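Peptidase M3B, oligoendopeptidase F (Enterococcus faecium, PDB 2QR4) probably cleaves oligopeptides as a zinc-dependent endopeptidase of the M3 family. Local coordinates at residues 175-178 / 179-182; 209-212 / 213-216; 364-367 / 368-372; 443-446 / 447-450; 493-496 / 497-500. All coordinates share one frame; numbering follows the deposited sequence.

Contact 1: 175-178 / 179-182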
loop_
_atom_site.group_PDB
_atom_site.type_symbol
_atom_site.label_atom_id
_atom_site.label_comp_id
_atom_site.label_asym_id
_atom_site.label_seq_id
_atom_site.Cartn_x
_atom_site.Cartn_y
_atom_site.Cartn_z
ATOM N N GLN A 175 19.316 16.602 17.112
ATOM C CA GLN A 175 18.684 15.596 16.280
ATOM C C GLN A 175 17.328 16.089 15.789
ATOM O O GLN A 175 16.441 16.367 16.590
ATOM C CB GLN A 175 18.491 14.310 17.087
ATOM C CG GLN A 175 17.644 13.262 16.391
ATOM C CD GLN A 175 18.426 12.504 15.342
ATOM O OE1 GLN A 175 19.266 11.665 15.663
ATOM N NE2 GLN A 175 18.157 12.799 14.075
ATOM N N LEU A 176 17.170 16.202 14.474
ATOM C CA LEU A 176 15.876 16.538 13.888
ATOM C C LEU A 176 14.895 15.385 14.057
ATOM O O LEU A 176 15.288 14.206 14.042
ATOM C CB LEU A 176 16.027 16.829 12.399
ATOM C CG LEU A 176 15.901 18.218 11.792
ATOM C CD1 LEU A 176 16.206 19.320 12.769
ATOM C CD2 LEU A 176 16.831 18.267 10.600
ATOM N N SER A 177 13.618 15.734 14.174
ATOM C CA SER A 177 12.551 14.770 14.374
ATOM C C SER A 177 11.237 15.516 14.268
ATOM O O SER A 177 11.222 16.743 14.306
ATOM C CB SER A 177 12.649 14.147 15.771
ATOM O OG SER A 177 12.277 15.104 16.731
ATOM N N HIS A 178 10.135 14.778 14.156
ATOM C CA HIS A 178 8.801 15.380 14.130
ATOM C C HIS A 178 8.492 16.186 15.393
ATOM O O HIS A 178 7.857 17.240 15.321
ATOM C CB HIS A 178 7.730 14.311 13.924
ATOM C CG HIS A 178 7.798 13.643 12.586
ATOM N ND1 HIS A 178 7.734 14.345 11.402
ATOM C CD2 HIS A 178 7.919 12.337 12.245
ATOM C CE1 HIS A 178 7.807 13.501 10.386
ATOM N NE2 HIS A 178 7.925 12.278 10.872
ATOM N N GLY A 179 8.944 15.693 16.546
ATOM C CA GLY A 179 8.694 16.366 17.815
ATOM C C GLY A 179 9.352 17.731 17.947
ATOM O O GLY A 179 8.815 18.635 18.574
ATOM N N VAL A 180 10.520 17.890 17.339
ATOM C CA VAL A 180 11.340 19.077 17.549
ATOM C C VAL A 180 11.249 20.070 16.382
ATOM O O VAL A 180 11.556 21.243 16.548
ATOM C CB VAL A 180 12.806 18.648 17.786
ATOM C CG1 VAL A 180 13.755 19.535 17.060
ATOM C CG2 VAL A 180 13.128 18.588 19.281
ATOM N N TYR A 181 10.805 19.606 15.213
ATOM C CA TYR A 181 10.853 20.421 13.994
ATOM C C TYR A 181 10.115 21.757 14.092
ATOM O O TYR A 181 10.687 22.816 13.818
ATOM C CB TYR A 181 10.354 19.630 12.781
ATOM C CG TYR A 181 10.331 20.424 11.496
ATOM C CD1 TYR A 181 11.508 20.714 10.800
ATOM C CD2 TYR A 181 9.129 20.894 10.977
ATOM C CE1 TYR A 181 11.475 21.459 9.614
ATOM C CE2 TYR A 181 9.087 21.628 9.810
ATOM C CZ TYR A 181 10.254 21.910 9.128
ATOM O OH TYR A 181 10.175 22.641 7.954
ATOM N N GLY A 182 8.845 21.705 14.465
ATOM C CA GLY A 182 8.055 22.924 14.667
ATOM C C GLY A 182 8.691 23.967 15.570
ATOM O O GLY A 182 8.602 25.156 15.301
#
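Ser177 and Val180 meet at the first turn of a helix, where the serine hydroxyl reaches the backbone of the residue three positions on. With chi1 at 72°, OG stands between the serine's own N and its carbonyl carbon, and this brings it within 3.3 Å of Val180 N, a weak capping bond. The same OG also touches Val180 CB at 3.7 Å. Ser177 is thus the N-cap of helix 178-185, at the point where the chain leaves the short antiparallel hairpin formed by 165-167 and 173-175. Val180 N divides itself between Ser177 OG and Ser177 O, both bonds weak. Tyr181 N is 3.0 Å from Ser177 O, again a weak bond, and Tyr181 CB comes to 3.4 Å from Ser177 O. Tyr181 holds CG opposite its own N (chi1 178°), which carries the ring away from the cap and onto Phe197, Leu200 and Tyr201 of helix 190-206. His178 keeps CG beside its own N (chi1 -66°) and turns its ring off the cap; its NE2 bonds to Asn157 O and its ring meets Phe163 edge-to-face. Gln175 curls round until NE2 donates to Leu176 O at 3.2 Å, on a lone pair in the carbonyl plane.

Contact 2: 209-212 / 213-216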
loop_
_atom_site.group_PDB
_atom_site.type_symbol
_atom_site.label_atom_id
_atom_site.label_comp_id
_atom_site.label_asym_id
_atom_site.label_seq_id
_atom_site.Cartn_x
_atom_site.Cartn_y
_atom_site.Cartn_z
ATOM N N ASN A 209 9.297 9.093 -4.184
ATOM C CA ASN A 209 8.734 8.020 -4.993
ATOM C C ASN A 209 7.882 7.059 -4.144
ATOM O O ASN A 209 6.809 6.636 -4.557
ATOM C CB ASN A 209 9.847 7.234 -5.688
ATOM C CG ASN A 209 10.705 8.095 -6.606
ATOM O OD1 ASN A 209 11.922 8.116 -6.477
ATOM N ND2 ASN A 209 10.079 8.780 -7.548
ATOM N N THR A 210 8.362 6.726 -2.952
ATOM C CA THR A 210 7.624 5.846 -2.050
ATOM C C THR A 210 6.295 6.464 -1.609
ATOM O O THR A 210 5.240 5.828 -1.690
ATOM C CB THR A 210 8.478 5.498 -0.831
ATOM O OG1 THR A 210 9.687 4.892 -1.289
ATOM C CG2 THR A 210 7.737 4.534 0.110
ATOM N N PHE A 211 6.352 7.713 -1.170
ATOM C CA PHE A 211 5.156 8.462 -0.811
ATOM C C PHE A 211 4.181 8.682 -1.976
ATOM O O PHE A 211 2.967 8.611 -1.789
ATOM C CB PHE A 211 5.553 9.792 -0.203
ATOM C CG PHE A 211 6.136 9.678 1.174
ATOM C CD1 PHE A 211 5.430 9.051 2.192
ATOM C CD2 PHE A 211 7.377 10.216 1.461
ATOM C CE1 PHE A 211 5.948 8.968 3.476
ATOM C CE2 PHE A 211 7.905 10.123 2.744
ATOM C CZ PHE A 211 7.185 9.497 3.746
ATOM N N ALA A 212 4.698 8.924 -3.178
ATOM C CA ALA A 212 3.823 9.047 -4.346
ATOM C C ALA A 212 3.060 7.742 -4.539
ATOM O O ALA A 212 1.873 7.736 -4.841
ATOM C CB ALA A 212 4.634 9.358 -5.595
ATOM N N SER A 213 3.775 6.642 -4.372
ATOM C CA SER A 213 3.215 5.322 -4.479
ATOM C C SER A 213 2.130 5.112 -3.419
ATOM O O SER A 213 1.022 4.696 -3.745
ATOM C CB SER A 213 4.336 4.277 -4.350
ATOM O OG SER A 213 3.817 2.955 -4.381
ATOM N N THR A 214 2.429 5.412 -2.158
ATOM C CA THR A 214 1.417 5.201 -1.085
ATOM C C THR A 214 0.215 6.117 -1.266
ATOM O O THR A 214 -0.923 5.677 -1.153
ATOM C CB THR A 214 1.991 5.347 0.360
ATOM O OG1 THR A 214 2.713 6.584 0.491
ATOM C CG2 THR A 214 2.935 4.193 0.679
ATOM N N LEU A 215 0.467 7.382 -1.597
ATOM C CA LEU A 215 -0.621 8.357 -1.729
ATOM C C LEU A 215 -1.422 8.104 -2.999
ATOM O O LEU A 215 -2.648 8.076 -2.972
ATOM C CB LEU A 215 -0.085 9.787 -1.693
ATOM C CG LEU A 215 -1.115 10.907 -1.816
ATOM C CD1 LEU A 215 -2.255 10.767 -0.766
ATOM C CD2 LEU A 215 -0.435 12.269 -1.734
ATOM N N GLY A 216 -0.712 7.906 -4.105
ATOM C CA GLY A 216 -1.310 7.432 -5.354
ATOM C C GLY A 216 -2.256 6.243 -5.209
ATOM O O GLY A 216 -3.366 6.245 -5.755
#
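The Phe211 ring carries the Thr214 hydroxyl at its edge, near the ring plane, with CD1 4.0 Å from OG1; the two side chains run alongside each other and point the same way. Leu156 of helix 143-160 and Ser491 from a loop also touch this phenyl group. Thr214 has chi1 of 51°, which sets OG1 between its own N and carbonyl carbon and tips it back along the helix, 3.1 Å from Phe211 O. Whether its proton goes to that carbonyl is not settled, because Tyr497 OH is bonded to the same hydroxyl. The methyl CG2 takes the other branch and lies 3.7 Å from Thr210 O. Beneath the side chains runs regular alpha-helical bonding in helix 208-228. Phe211 O accepts from Leu215 N at 2.8 Å, an N-H...O angle of 164°, while Thr210 O accepts from Thr214 N at 2.9 Å. Ser213 points OG opposite its own N (chi1 177°), out of the helix and toward the second subunit, where Thr152 of that subunit is its partner; Thr210 OG1 likewise bonds to Asp160 of the second subunit. One turn of helix therefore spends its hydroxyls in two ways: Thr210 and Ser213 supply polar bonds to the dimer interface, and Thr214 ties the helix to a loop of its own chain, giving a buried polar group a partner.

Contact 3: 364-367 / 368-372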
loop_
_atom_site.group_PDB
_atom_site.type_symbol
_atom_site.label_atom_id
_atom_site.label_comp_id
_atom_site.label_asym_id
_atom_site.label_seq_id
_atom_site.Cartn_x
_atom_site.Cartn_y
_atom_site.Cartn_z
ATOM N N LEU A 364 -5.361 33.576 26.917
ATOM C CA LEU A 364 -6.678 34.200 26.967
ATOM C C LEU A 364 -7.545 33.688 25.814
ATOM O O LEU A 364 -8.718 33.337 26.010
ATOM C CB LEU A 364 -6.539 35.725 26.914
ATOM C CG LEU A 364 -7.809 36.576 26.959
ATOM C CD1 LEU A 364 -8.643 36.216 28.171
ATOM C CD2 LEU A 364 -7.460 38.058 26.966
ATOM N N PHE A 365 -6.957 33.641 24.618
ATOM C CA PHE A 365 -7.621 33.067 23.447
ATOM C C PHE A 365 -7.993 31.594 23.634
ATOM O O PHE A 365 -9.062 31.150 23.198
ATOM C CB PHE A 365 -6.748 33.245 22.204
ATOM C CG PHE A 365 -6.845 34.614 21.605
ATOM C CD1 PHE A 365 -5.967 35.615 21.984
ATOM C CD2 PHE A 365 -7.846 34.912 20.685
ATOM C CE1 PHE A 365 -6.068 36.880 21.434
ATOM C CE2 PHE A 365 -7.954 36.172 20.144
ATOM C CZ PHE A 365 -7.064 37.158 20.518
ATOM N N THR A 366 -7.098 30.852 24.286
ATOM C CA THR A 366 -7.311 29.453 24.593
ATOM C C THR A 366 -8.497 29.303 25.528
ATOM O O THR A 366 -9.372 28.463 25.307
ATOM C CB THR A 366 -6.072 28.860 25.276
ATOM O OG1 THR A 366 -4.925 29.105 24.455
ATOM C CG2 THR A 366 -6.230 27.358 25.503
ATOM N N LEU A 367 -8.519 30.122 26.575
ATOM C CA LEU A 367 -9.588 30.080 27.557
ATOM C C LEU A 367 -10.943 30.298 26.881
ATOM O O LEU A 367 -11.900 29.544 27.086
ATOM C CB LEU A 367 -9.360 31.149 28.620
ATOM C CG LEU A 367 -10.422 31.161 29.716
ATOM C CD1 LEU A 367 -10.410 29.832 30.489
ATOM C CD2 LEU A 367 -10.231 32.356 30.645
ATOM N N VAL A 368 -11.001 31.335 26.058
ATOM C CA VAL A 368 -12.210 31.684 25.333
ATOM C C VAL A 368 -12.586 30.622 24.292
ATOM O O VAL A 368 -13.770 30.311 24.105
ATOM C CB VAL A 368 -12.056 33.079 24.705
ATOM C CG1 VAL A 368 -12.617 33.117 23.299
ATOM C CG2 VAL A 368 -12.694 34.118 25.613
ATOM N N HIS A 369 -11.568 30.058 23.645
ATOM C CA HIS A 369 -11.723 28.938 22.714
ATOM C C HIS A 369 -12.339 27.706 23.396
ATOM O O HIS A 369 -13.209 27.043 22.831
ATOM C CB HIS A 369 -10.352 28.594 22.108
ATOM C CG HIS A 369 -10.395 27.587 20.998
ATOM N ND1 HIS A 369 -10.228 26.234 21.211
ATOM C CD2 HIS A 369 -10.549 27.740 19.661
ATOM C CE1 HIS A 369 -10.297 25.596 20.056
ATOM N NE2 HIS A 369 -10.492 26.486 19.100
ATOM N N GLU A 370 -11.899 27.414 24.616
ATOM C CA GLU A 370 -12.390 26.244 25.344
ATOM C C GLU A 370 -13.795 26.413 25.903
ATOM O O GLU A 370 -14.594 25.477 25.878
ATOM C CB GLU A 370 -11.424 25.848 26.459
ATOM C CG GLU A 370 -10.372 24.849 26.018
ATOM C CD GLU A 370 -9.142 24.881 26.899
ATOM O OE1 GLU A 370 -8.535 25.966 27.029
ATOM O OE2 GLU A 370 -8.779 23.823 27.458
HETATM N N MSE A 371 -14.094 27.600 26.412
HETATM C CA MSE A 371 -15.442 27.901 26.877
HETATM C C MSE A 371 -16.441 27.611 25.768
HETATM O O MSE A 371 -17.519 27.079 26.014
HETATM C CB MSE A 371 -15.553 29.362 27.306
HETATM C CG MSE A 371 -14.497 29.786 28.311
HETATM SE SE MSE A 371 -14.660 31.649 28.864
HETATM C CE MSE A 371 -16.174 31.458 30.097
ATOM N N GLY A 372 -16.065 27.957 24.542
ATOM C CA GLY A 372 -16.915 27.735 23.383
ATOM C C GLY A 372 -17.227 26.273 23.155
ATOM O O GLY A 372 -18.381 25.911 22.938
#
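His369 N donates to Phe365 O at 2.8 Å, with 151° at the hydrogen, and this short bond holds the histidine backbone in the middle of helix 361-379. The sequence His369-Glu370-Met371-Gly372, followed by another histidine, is the HEXXH signature of zinc metallopeptidases; in relatives the two histidines bind zinc and the glutamate serves catalysis, so this helix probably carries the active site here. Glu370 N repeats the pattern on Thr366 O at 2.8 Å, and Val368 N does so on Leu364 O at 3.0 Å. Phe365 packs against helix 394-414, on Leu407 and Thr408, and its ring meets that of His427. One turn round, Thr366 and Glu370 run side by side, pointing the same way. Glu370 OE1 is tight against Thr366 CG2 at 3.1 Å and also faces Thr366 O without bonding, an unfavourable approach of two acceptors for this exposed side chain. Leu367 and Met371 cover another side of the helix, against Ala305 of helix 302-308. Met371 is a selenomethionine and poorly ordered, and its placement beside Leu367 is doubtful. His369 has CG opposite its own N (chi1 -172°), which throws the imidazole off the helix toward Glu404 of helix 394-414, while its CB stays 3.1 Å from Phe365 O.

Contact 4: 443-446 / 447-450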
loop_
_atom_site.group_PDB
_atom_site.type_symbol
_atom_site.label_atom_id
_atom_site.label_comp_id
_atom_site.label_asym_id
_atom_site.label_seq_id
_atom_site.Cartn_x
_atom_site.Cartn_y
_atom_site.Cartn_z
ATOM N N ALA A 443 -6.740 21.674 -0.006
ATOM C CA ALA A 443 -7.995 21.165 -0.552
ATOM C C ALA A 443 -7.973 21.184 -2.065
ATOM O O ALA A 443 -8.522 20.285 -2.717
ATOM C CB ALA A 443 -9.206 21.935 -0.019
ATOM N N GLU A 444 -7.341 22.216 -2.614
ATOM C CA GLU A 444 -7.207 22.362 -4.057
ATOM C C GLU A 444 -6.292 21.275 -4.622
ATOM O O GLU A 444 -6.598 20.683 -5.659
ATOM C CB GLU A 444 -6.698 23.763 -4.429
ATOM C CG GLU A 444 -6.752 24.065 -5.947
ATOM C CD GLU A 444 -6.436 25.531 -6.300
ATOM O OE1 GLU A 444 -6.368 26.398 -5.401
ATOM O OE2 GLU A 444 -6.265 25.825 -7.494
ATOM N N PHE A 445 -5.187 20.996 -3.930
ATOM C CA PHE A 445 -4.275 19.950 -4.373
ATOM C C PHE A 445 -4.929 18.583 -4.246
ATOM O O PHE A 445 -4.812 17.739 -5.137
ATOM C CB PHE A 445 -2.958 19.990 -3.606
ATOM C CG PHE A 445 -1.845 19.236 -4.280
ATOM C CD1 PHE A 445 -1.342 19.666 -5.498
ATOM C CD2 PHE A 445 -1.309 18.087 -3.700
ATOM C CE1 PHE A 445 -0.323 18.967 -6.131
ATOM C CE2 PHE A 445 -0.284 17.385 -4.320
ATOM C CZ PHE A 445 0.210 17.823 -5.538
ATOM N N GLU A 446 -5.635 18.355 -3.151
ATOM C CA GLU A 446 -6.309 17.068 -2.989
ATOM C C GLU A 446 -7.235 16.793 -4.160
ATOM O O GLU A 446 -7.213 15.708 -4.737
ATOM C CB GLU A 446 -7.073 16.982 -1.674
ATOM C CG GLU A 446 -7.810 15.668 -1.485
ATOM C CD GLU A 446 -8.309 15.459 -0.047
ATOM O OE1 GLU A 446 -8.466 16.454 0.694
ATOM O OE2 GLU A 446 -8.549 14.292 0.341
ATOM N N HIS A 447 -8.030 17.789 -4.535
ATOM C CA HIS A 447 -8.968 17.594 -5.625
ATOM C C HIS A 447 -8.224 17.398 -6.938
ATOM O O HIS A 447 -8.595 16.543 -7.745
ATOM C CB HIS A 447 -9.962 18.750 -5.728
ATOM C CG HIS A 447 -11.137 18.445 -6.599
ATOM N ND1 HIS A 447 -11.597 19.314 -7.565
ATOM C CD2 HIS A 447 -11.937 17.354 -6.663
ATOM C CE1 HIS A 447 -12.639 18.781 -8.176
ATOM N NE2 HIS A 447 -12.866 17.591 -7.648
ATOM N N PHE A 448 -7.175 18.192 -7.144
ATOM C CA PHE A 448 -6.329 18.091 -8.342
ATOM C C PHE A 448 -5.781 16.667 -8.519
ATOM O O PHE A 448 -5.803 16.125 -9.617
ATOM C CB PHE A 448 -5.203 19.128 -8.271
ATOM C CG PHE A 448 -4.104 18.930 -9.286
ATOM C CD1 PHE A 448 -4.200 19.487 -10.552
ATOM C CD2 PHE A 448 -2.957 18.215 -8.958
ATOM C CE1 PHE A 448 -3.173 19.333 -11.482
ATOM C CE2 PHE A 448 -1.927 18.039 -9.891
ATOM C CZ PHE A 448 -2.035 18.610 -11.151
HETATM N N MSE A 449 -5.328 16.048 -7.433
HETATM C CA MSE A 449 -4.825 14.677 -7.505
HETATM C C MSE A 449 -5.896 13.670 -7.921
HETATM O O MSE A 449 -5.619 12.779 -8.717
HETATM C CB MSE A 449 -4.218 14.237 -6.167
HETATM C CG MSE A 449 -2.833 14.791 -5.908
HETATM SE SE MSE A 449 -2.053 14.039 -4.264
HETATM C CE MSE A 449 -3.324 14.757 -2.941
ATOM N N HIS A 450 -7.105 13.785 -7.367
ATOM C CA HIS A 450 -8.176 12.859 -7.731
ATOM C C HIS A 450 -8.610 13.017 -9.190
ATOM O O HIS A 450 -8.750 12.027 -9.911
ATOM C CB HIS A 450 -9.393 13.010 -6.825
ATOM C CG HIS A 450 -9.163 12.581 -5.413
ATOM N ND1 HIS A 450 -9.535 11.340 -4.945
ATOM C CD2 HIS A 450 -8.628 13.235 -4.355
ATOM C CE1 HIS A 450 -9.220 11.239 -3.668
ATOM N NE2 HIS A 450 -8.670 12.377 -3.285
HETATM O O HOH W 1 -7.415 11.922 -0.133
#
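Ala443 meets His447 through the backbone, its O accepting from His447 N at 3.1 Å. Next along, Glu444 O takes Phe448 N at 3.0 Å, and its side chain leads away from 447-450: OE2 forms a salt bridge with Lys474, while OE1 is bonded to Tyr475 OH and Asn257 ND2. Phe445 makes apolar contacts with two residues. Its CG lies opposite its own N (chi1 -162°), carrying the ring forward along the helix to touch residues three and four places on. Against Phe448 the two rings are nearly parallel, 23° apart, but slid so far that they barely overlap; contact is made by Phe445 CE1 and Phe448 CD2 at 3.9 Å. Met449, a selenomethionine, sets CG over one face of the Phe445 ring, and its SE approaches the rim obliquely, 3.8 Å from CE2. Tyr468 meets the same phenyl ring edge-to-face. Glu446, fully extended, lies alongside His450, the carboxylate and imidazole planes 36° apart. They do not bond directly, as Glu446 OE2 is 4.1 Å from His450 NE2. A water 2.7 Å from Glu446 OE2 probably donates to it. The same water O also makes a weak, long bond to His450 NE2 at the imidazole edge. Glu446 OE2 also accepts from Tyr500 N, which helps to fix the carboxylate. Together Phe445 and Met449 form a Met-aromatic contact one turn apart, on the side of the long helix 418-454 that packs against helices 208-228 and 461-476.

Contact 5: 493-496 / 497-500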
loop_
_atom_site.group_PDB
_atom_site.type_symbol
_atom_site.label_atom_id
_atom_site.label_comp_id
_atom_site.label_asym_id
_atom_site.label_seq_id
_atom_site.Cartn_x
_atom_site.Cartn_y
_atom_site.Cartn_z
ATOM N N ILE A 493 2.049 15.486 4.441
ATOM C CA ILE A 493 0.740 15.915 4.957
ATOM C C ILE A 493 -0.221 14.737 5.159
ATOM O O ILE A 493 -0.758 14.210 4.201
ATOM C CB ILE A 493 0.117 16.926 3.989
ATOM C CG1 ILE A 493 0.998 18.183 3.934
ATOM C CG2 ILE A 493 -1.306 17.264 4.399
ATOM C CD1 ILE A 493 0.567 19.154 2.883
ATOM N N PRO A 494 -0.437 14.329 6.415
ATOM C CA PRO A 494 -1.289 13.180 6.779
ATOM C C PRO A 494 -2.717 13.303 6.237
ATOM O O PRO A 494 -3.364 12.295 5.938
ATOM C CB PRO A 494 -1.328 13.226 8.329
ATOM C CG PRO A 494 -0.158 14.072 8.738
ATOM C CD PRO A 494 0.112 15.025 7.598
ATOM N N HIS A 495 -3.202 14.531 6.105
ATOM C CA HIS A 495 -4.599 14.755 5.752
ATOM C C HIS A 495 -4.945 14.312 4.356
ATOM O O HIS A 495 -6.118 14.102 4.052
ATOM C CB HIS A 495 -4.996 16.210 5.961
ATOM C CG HIS A 495 -5.075 16.594 7.402
ATOM N ND1 HIS A 495 -4.015 17.156 8.082
ATOM C CD2 HIS A 495 -6.073 16.457 8.304
ATOM C CE1 HIS A 495 -4.368 17.370 9.337
ATOM N NE2 HIS A 495 -5.612 16.959 9.496
ATOM N N PHE A 496 -3.932 14.149 3.510
ATOM C CA PHE A 496 -4.181 13.693 2.150
ATOM C C PHE A 496 -4.570 12.230 2.123
ATOM O O PHE A 496 -5.036 11.752 1.095
ATOM C CB PHE A 496 -2.966 13.908 1.263
ATOM C CG PHE A 496 -2.746 15.332 0.881
ATOM C CD1 PHE A 496 -3.829 16.196 0.735
ATOM C CD2 PHE A 496 -1.464 15.810 0.647
ATOM C CE1 PHE A 496 -3.634 17.520 0.365
ATOM C CE2 PHE A 496 -1.258 17.137 0.286
ATOM C CZ PHE A 496 -2.347 17.989 0.136
ATOM N N TYR A 497 -4.348 11.528 3.240
ATOM C CA TYR A 497 -4.761 10.111 3.413
ATOM C C TYR A 497 -6.124 9.982 4.127
ATOM O O TYR A 497 -6.518 8.904 4.575
ATOM C CB TYR A 497 -3.694 9.307 4.188
ATOM C CG TYR A 497 -2.387 9.171 3.445
ATOM C CD1 TYR A 497 -2.160 8.091 2.584
ATOM C CD2 TYR A 497 -1.383 10.137 3.578
ATOM C CE1 TYR A 497 -0.959 7.964 1.895
ATOM C CE2 TYR A 497 -0.174 10.020 2.883
ATOM C CZ TYR A 497 0.031 8.928 2.051
ATOM O OH TYR A 497 1.205 8.817 1.348
ATOM N N TYR A 498 -6.831 11.093 4.255
ATOM C CA TYR A 498 -8.214 11.047 4.691
ATOM C C TYR A 498 -9.024 10.998 3.405
ATOM O O TYR A 498 -8.631 10.322 2.453
ATOM C CB TYR A 498 -8.547 12.274 5.528
ATOM C CG TYR A 498 -7.892 12.254 6.897
ATOM C CD1 TYR A 498 -6.743 11.502 7.130
ATOM C CD2 TYR A 498 -8.410 12.990 7.952
ATOM C CE1 TYR A 498 -6.133 11.474 8.374
ATOM C CE2 TYR A 498 -7.804 12.971 9.208
ATOM C CZ TYR A 498 -6.666 12.210 9.405
ATOM O OH TYR A 498 -6.068 12.183 10.638
ATOM N N ASN A 499 -10.129 11.722 3.346
ATOM C CA ASN A 499 -10.995 11.647 2.175
ATOM C C ASN A 499 -11.751 12.967 1.985
ATOM O O ASN A 499 -12.921 13.091 2.341
ATOM C CB ASN A 499 -11.976 10.469 2.338
ATOM C CG ASN A 499 -12.686 10.104 1.044
ATOM O OD1 ASN A 499 -12.324 10.578 -0.035
ATOM N ND2 ASN A 499 -13.707 9.261 1.148
ATOM N N TYR A 500 -11.076 13.958 1.437
ATOM C CA TYR A 500 -11.687 15.264 1.294
ATOM C C TYR A 500 -12.115 15.823 2.647
ATOM O O TYR A 500 -13.269 16.185 2.864
ATOM C CB TYR A 500 -12.871 15.173 0.348
ATOM C CG TYR A 500 -12.459 15.136 -1.097
ATOM C CD1 TYR A 500 -12.110 16.302 -1.768
ATOM C CD2 TYR A 500 -12.423 13.945 -1.798
ATOM C CE1 TYR A 500 -11.738 16.275 -3.088
ATOM C CE2 TYR A 500 -12.057 13.914 -3.128
ATOM C CZ TYR A 500 -11.717 15.083 -3.768
ATOM O OH TYR A 500 -11.362 15.066 -5.100
#
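Pro494 O is taken by Tyr497 N at 3.0 Å, and one residue later His495 O is taken by Tyr498 N at 3.1 Å. Both N-H groups point well at their oxygens, but both sit above the carbonyl plane, the second by 67°, as the tight winding of a 3-10 segment brings about. Phe496 N, bonded to Ile493 O, makes a third such turn, so three successive amides from 496 to 498 each find a carbonyl three residues back. Pro494 O has further company: Tyr497 CB comes to 3.5 Å, the oxygen lies in the plane of the Tyr497 ring, at its edge, and Tyr498 CD1 is 3.7 Å away. His495 brings the CD2 corner of its imidazole over one face of the Tyr498 ring, 4.0 Å from CE2; the planes are 54° apart, so the two rings meet obliquely. Each of the two has CG beside its own N, with chi1 of -71°, and this brings the rings to the same side of the turn. Tyr497 OH bonds to Thr214 OG1 inside the fold, and the backbone oxygen of Tyr498 accepts from His218 NE2. Beyond the turn Asn499 is extended, its O met by Ser238 OG, and Tyr500 N is taken by the Glu446 carboxylate. In sequence the segment joins helix 461-476 to helix 503-520. Phe496 packs on Leu215 of helix 208-228 and on Met449 of helix 418-454, the Tyr497 ring stacks with Phe153 of helix 143-160, and Tyr500 lies against helix 234-240.

In the fold
Contacts 2, 4 and 5 form one connected cluster. Contact 5 touches both of the others: Thr214 OG1 and Tyr497 OH are 2.8 Å apart toward contact 2, and Glu446 OE2 and Tyr500 N are 2.8 Å apart toward contact 4. Contacts 2 and 4 also meet directly, Leu215 CD2 lying 3.5 Å from Met449 SE. Contact 3, with the probable zinc-site helix, stands apart, its nearest atoms about 14 Å from contact 5 and about 20 Å from contact 4; contacts 2 and 3 lie on opposite sides of the chain's centre, their centres 39 Å apart. Contact 1 is peripheral, its nearest atoms about 8 Å from contacts 2 and 5.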